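Local coordinates for thermostable carboxypeptidase 1 (Pyrococcus furiosus, PDB 1KA2), which removes amino acids one after another from the C-terminus of peptides, with broad specificity, as a cobalt-dependent metallocarboxypeptidase of family M32, at residues Glu152-Asp157 with Met373-Ile378; Leu149-Glu152 with Asp157-Leu160. All coordinates share one frame; numbering follows the deposited sequence.

Contact 1: Glu152-Asp157 with Met373-Ile378; sequences EEEPYD and MVSEEI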
loop_
_atom_site.group_PDB
_atom_site.type_symbol
_atom_site.label_atom_id
_atom_site.label_comp_id
_atom_site.label_asym_id
_atom_site.label_seq_id
_atom_site.Cartn_x
_atom_site.Cartn_y
_atom_site.Cartn_z
ATOM N N GLU A 152 9.259 -11.148 38.310
ATOM C CA GLU A 152 9.358 -11.846 39.588
ATOM C C GLU A 152 10.754 -12.402 39.853
ATOM O O GLU A 152 11.464 -11.926 40.738
ATOM C CB GLU A 152 8.311 -12.973 39.670
ATOM C CG GLU A 152 8.752 -14.332 39.131
ATOM C CD GLU A 152 7.740 -14.972 38.194
ATOM O OE1 GLU A 152 6.644 -14.397 37.995
ATOM O OE2 GLU A 152 8.049 -16.061 37.653
ATOM N N GLU A 153 11.157 -13.387 39.060
ATOM C CA GLU A 153 12.448 -14.046 39.220
ATOM C C GLU A 153 13.634 -13.277 38.653
ATOM O O GLU A 153 14.400 -12.654 39.394
ATOM C CB GLU A 153 12.382 -15.443 38.594
ATOM C CG GLU A 153 13.569 -16.350 38.906
ATOM C CD GLU A 153 13.610 -16.794 40.363
ATOM O OE1 GLU A 153 12.660 -16.480 41.117
ATOM O OE2 GLU A 153 14.594 -17.466 40.750
ATOM N N GLU A 154 13.778 -13.316 37.333
ATOM C CA GLU A 154 14.878 -12.643 36.636
ATOM C C GLU A 154 14.437 -11.475 35.767
ATOM O O GLU A 154 13.293 -11.415 35.316
ATOM C CB GLU A 154 15.606 -13.605 35.709
ATOM C CG GLU A 154 16.233 -14.795 36.348
ATOM C CD GLU A 154 16.665 -15.793 35.304
ATOM O OE1 GLU A 154 17.338 -15.377 34.340
ATOM O OE2 GLU A 154 16.331 -16.987 35.440
ATOM N N PRO A 155 15.361 -10.538 35.506
ATOM C CA PRO A 155 15.070 -9.371 34.673
ATOM C C PRO A 155 14.805 -9.860 33.247
ATOM O O PRO A 155 14.018 -9.275 32.513
ATOM C CB PRO A 155 16.359 -8.554 34.759
ATOM C CG PRO A 155 16.921 -8.935 36.095
ATOM C CD PRO A 155 16.689 -10.418 36.132
ATOM N N TYR A 156 15.468 -10.952 32.875
ATOM C CA TYR A 156 15.315 -11.511 31.543
ATOM C C TYR A 156 13.916 -12.072 31.306
ATOM O O TYR A 156 13.533 -12.310 30.161
ATOM C CB TYR A 156 16.364 -12.593 31.295
ATOM C CG TYR A 156 16.447 -13.038 29.852
ATOM C CD1 TYR A 156 16.174 -14.359 29.493
ATOM C CD2 TYR A 156 16.787 -12.133 28.839
ATOM C CE1 TYR A 156 16.237 -14.774 28.162
ATOM C CE2 TYR A 156 16.851 -12.538 27.501
ATOM C CZ TYR A 156 16.576 -13.860 27.173
ATOM O OH TYR A 156 16.651 -14.271 25.866
ATOM N N ASP A 157 13.156 -12.277 32.378
ATOM C CA ASP A 157 11.793 -12.783 32.243
ATOM C C ASP A 157 10.936 -11.698 31.613
ATOM O O ASP A 157 10.019 -11.988 30.852
ATOM C CB ASP A 157 11.174 -13.138 33.600
ATOM C CG ASP A 157 11.880 -14.279 34.293
ATOM O OD1 ASP A 157 12.175 -15.298 33.643
ATOM O OD2 ASP A 157 12.126 -14.157 35.504
ATOM N N MET A 373 23.942 -11.000 29.531
ATOM C CA MET A 373 23.967 -9.564 29.239
ATOM C C MET A 373 23.024 -8.717 30.099
ATOM O O MET A 373 23.340 -7.591 30.488
ATOM C CB MET A 373 23.635 -9.340 27.751
ATOM C CG MET A 373 24.722 -9.785 26.770
ATOM S SD MET A 373 24.090 -10.297 25.158
ATOM C CE MET A 373 23.385 -8.759 24.592
ATOM N N VAL A 374 21.853 -9.263 30.386
ATOM C CA VAL A 374 20.854 -8.559 31.175
ATOM C C VAL A 374 20.883 -8.921 32.667
ATOM O O VAL A 374 20.316 -8.215 33.497
ATOM C CB VAL A 374 19.458 -8.812 30.575
ATOM C CG1 VAL A 374 18.394 -8.069 31.364
ATOM C CG2 VAL A 374 19.464 -8.361 29.132
ATOM N N SER A 375 21.548 -10.026 32.998
ATOM C CA SER A 375 21.658 -10.478 34.392
ATOM C C SER A 375 22.917 -9.966 35.082
ATOM O O SER A 375 22.858 -9.110 35.964
ATOM C CB SER A 375 21.676 -12.006 34.480
ATOM O OG SER A 375 20.464 -12.562 34.036
ATOM N N GLU A 376 24.058 -10.518 34.695
ATOM C CA GLU A 376 25.327 -10.123 35.285
ATOM C C GLU A 376 25.799 -8.849 34.590
ATOM O O GLU A 376 25.077 -8.283 33.769
ATOM C CB GLU A 376 26.352 -11.241 35.096
ATOM C CG GLU A 376 27.303 -11.410 36.264
ATOM C CD GLU A 376 26.592 -11.926 37.507
ATOM O OE1 GLU A 376 27.236 -12.003 38.575
ATOM O OE2 GLU A 376 25.389 -12.260 37.398
ATOM N N GLU A 377 26.995 -8.377 34.926
ATOM C CA GLU A 377 27.524 -7.170 34.291
ATOM C C GLU A 377 28.412 -7.624 33.136
ATOM O O GLU A 377 29.639 -7.620 33.229
ATOM C CB GLU A 377 28.321 -6.335 35.306
ATOM C CG GLU A 377 29.279 -5.290 34.722
ATOM C CD GLU A 377 28.599 -4.308 33.774
ATOM O OE1 GLU A 377 27.609 -3.660 34.186
ATOM O OE2 GLU A 377 29.064 -4.194 32.618
ATOM N N ILE A 378 27.779 -8.028 32.040
ATOM C CA ILE A 378 28.530 -8.479 30.884
ATOM C C ILE A 378 29.082 -7.311 30.081
ATOM O O ILE A 378 28.502 -6.231 30.001
ATOM C CB ILE A 378 27.701 -9.368 29.976
ATOM C CG1 ILE A 378 27.159 -10.536 30.801
ATOM C CG2 ILE A 378 28.574 -9.866 28.826
ATOM C CD1 ILE A 378 28.227 -11.351 31.483
#
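Pro155 and Tyr156, at the start of helix 155-163, face Val374 and Ser375, at the end of helix 359-375, with the CA atoms of Tyr156 and Val374 6.3 Å apart. The contact is small and mainly apolar. Pro155 CB meets Val374 CG1 at 4.0 Å. Val374 CG1 lies anti to its own backbone N (chi1 -179°), which turns this branch to the proline. The same methyl approaches the backbone N of Tyr156 at 4.4 Å. No hydrogen bond joins the two segments. Glu154 OE1 comes only to 4.2 Å from Ser375 OG. Their polar ends turn instead to Arg371, one turn back in helix 359-375: Glu154 OE2 forms a salt bridge with its guanidinium, and Ser375 OG bonds to its carbonyl. Within 152-157, Asp157 OD2 accepts the N-H of Glu154 at 2.6 Å, on the anti side of the carboxylate and 33° out of its plane. This ties the approach to the helix to its first turn. Tyr156 OH adds a hydrogen bond to Glu370. Helix 132-149 packs against both sides of the contact, through Ala146 on Pro155 and Ala142 and Lys143 on Val374.

Contact 2: Leu149-Glu152 with Asp157-Leu160; sequences LGYE and DALL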
loop_
_atom_site.group_PDB
_atom_site.type_symbol
_atom_site.label_atom_id
_atom_site.label_comp_id
_atom_site.label_asym_id
_atom_site.label_seq_id
_atom_site.Cartn_x
_atom_site.Cartn_y
_atom_site.Cartn_z
ATOM N N LEU A 149 9.336 -2.799 32.960
ATOM C CA LEU A 149 8.299 -3.809 32.773
ATOM C C LEU A 149 7.943 -4.520 34.079
ATOM O O LEU A 149 6.767 -4.731 34.374
ATOM C CB LEU A 149 8.753 -4.855 31.748
ATOM C CG LEU A 149 8.599 -4.641 30.232
ATOM C CD1 LEU A 149 8.107 -3.247 29.910
ATOM C CD2 LEU A 149 9.939 -4.908 29.566
ATOM N N GLY A 150 8.964 -4.889 34.851
ATOM C CA GLY A 150 8.739 -5.586 36.104
ATOM C C GLY A 150 8.936 -7.073 35.887
ATOM O O GLY A 150 8.742 -7.558 34.774
ATOM N N TYR A 151 9.315 -7.800 36.935
ATOM C CA TYR A 151 9.549 -9.243 36.823
ATOM C C TYR A 151 9.685 -9.895 38.194
ATOM O O TYR A 151 10.182 -9.279 39.135
ATOM C CB TYR A 151 10.823 -9.481 36.018
ATOM C CG TYR A 151 12.008 -8.713 36.560
ATOM C CD1 TYR A 151 12.808 -9.248 37.574
ATOM C CD2 TYR A 151 12.307 -7.432 36.089
ATOM C CE1 TYR A 151 13.880 -8.521 38.107
ATOM C CE2 TYR A 151 13.373 -6.698 36.614
ATOM C CZ TYR A 151 14.155 -7.249 37.624
ATOM O OH TYR A 151 15.202 -6.530 38.161
ATOM N N GLU A 152 9.259 -11.148 38.310
ATOM C CA GLU A 152 9.358 -11.846 39.588
ATOM C C GLU A 152 10.754 -12.402 39.853
ATOM O O GLU A 152 11.464 -11.926 40.738
ATOM C CB GLU A 152 8.311 -12.973 39.670
ATOM C CG GLU A 152 8.752 -14.332 39.131
ATOM C CD GLU A 152 7.740 -14.972 38.194
ATOM O OE1 GLU A 152 6.644 -14.397 37.995
ATOM O OE2 GLU A 152 8.049 -16.061 37.653
ATOM N N ASP A 157 13.156 -12.277 32.378
ATOM C CA ASP A 157 11.793 -12.783 32.243
ATOM C C ASP A 157 10.936 -11.698 31.613
ATOM O O ASP A 157 10.019 -11.988 30.852
ATOM C CB ASP A 157 11.174 -13.138 33.600
ATOM C CG ASP A 157 11.880 -14.279 34.293
ATOM O OD1 ASP A 157 12.175 -15.298 33.643
ATOM O OD2 ASP A 157 12.126 -14.157 35.504
ATOM N N ALA A 158 11.238 -10.449 31.960
ATOM C CA ALA A 158 10.507 -9.289 31.460
ATOM C C ALA A 158 10.686 -9.077 29.959
ATOM O O ALA A 158 9.759 -8.655 29.279
ATOM C CB ALA A 158 10.937 -8.032 32.226
ATOM N N LEU A 159 11.875 -9.360 29.440
ATOM C CA LEU A 159 12.125 -9.193 28.007
ATOM C C LEU A 159 11.463 -10.336 27.242
ATOM O O LEU A 159 10.849 -10.144 26.187
ATOM C CB LEU A 159 13.634 -9.162 27.742
ATOM C CG LEU A 159 14.355 -8.041 28.501
ATOM C CD1 LEU A 159 15.853 -8.101 28.232
ATOM C CD2 LEU A 159 13.790 -6.690 28.077
ATOM N N LEU A 160 11.583 -11.529 27.806
ATOM C CA LEU A 160 11.015 -12.738 27.231
ATOM C C LEU A 160 9.496 -12.575 27.136
ATOM O O LEU A 160 8.893 -12.862 26.098
ATOM C CB LEU A 160 11.375 -13.919 28.135
ATOM C CG LEU A 160 11.989 -15.209 27.585
ATOM C CD1 LEU A 160 12.889 -14.932 26.383
ATOM C CD2 LEU A 160 12.764 -15.886 28.720
#
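The loop that links helix 132-149 to helix 155-163 folds back on the start of the second helix in this mostly helical peptidase. Ala158 is the central residue. Its methyl meets Leu149, the last residue of helix 132-149, and Gly150 and Tyr151, the first two of the loop. Ala158 CB lies 3.4 Å from Gly150 O. Leu149 CB and Tyr151 CB are 3.9 Å and 4.1 Å from Ala158 CB. This fits a small residue at a place where the loop runs close to the helix. Leu149 CD2 lies 3.8 Å from Ala158 O and 4.5 Å from Leu159 CD2. Gly150 leaves the first helix with positive phi (99°), a backbone shape that leaves no room for a CB beside the carbonyl O of Leu149. Tyr151 CG sits between its backbone N and carbonyl carbon (chi1 53°). CB and the near ring atom CD2 stay by Ala158, while the far end of the ring leads away from the helix. There its OH bonds to Glu147. Next to this apolar patch, Tyr151 CB touches Asp157 CB at 4.4 Å. Asp157 OD1 accepts the N-H of Thr169. No hydrogen bond crosses between the segments. Glu152 OE2 and Asp157 OD2 are 5.0 Å apart, and Arg168, which touches both side chains, probably offsets their repulsion. The loop therefore rests on the helix through van der Waals contact, while the tyrosine hydroxyl and the Asp157 carboxylate find their partners elsewhere.

In the fold
Both contacts use helix 155-163 and lie away from the metal site. Contact 1 is long-range, joining the first turn of helix 155-163 to the end of helix 359-375, 216 residues on. Contact 2 is local and sets the same helix against the turn that precedes it. Contact 2 is the more buried, with four of its six touching residues buried against two of five in contact 1. Neither has a hydrogen bond across it. Contact 1 has polar side chains beside its apolar pair, whereas contact 2 centres on one alanine methyl. Their centres are about 9 Å apart, and Val374 CG2 meets Leu159 CD1 at 3.7 Å. Glu152 and Asp157 are shared; Asp157 touches across only contact 2.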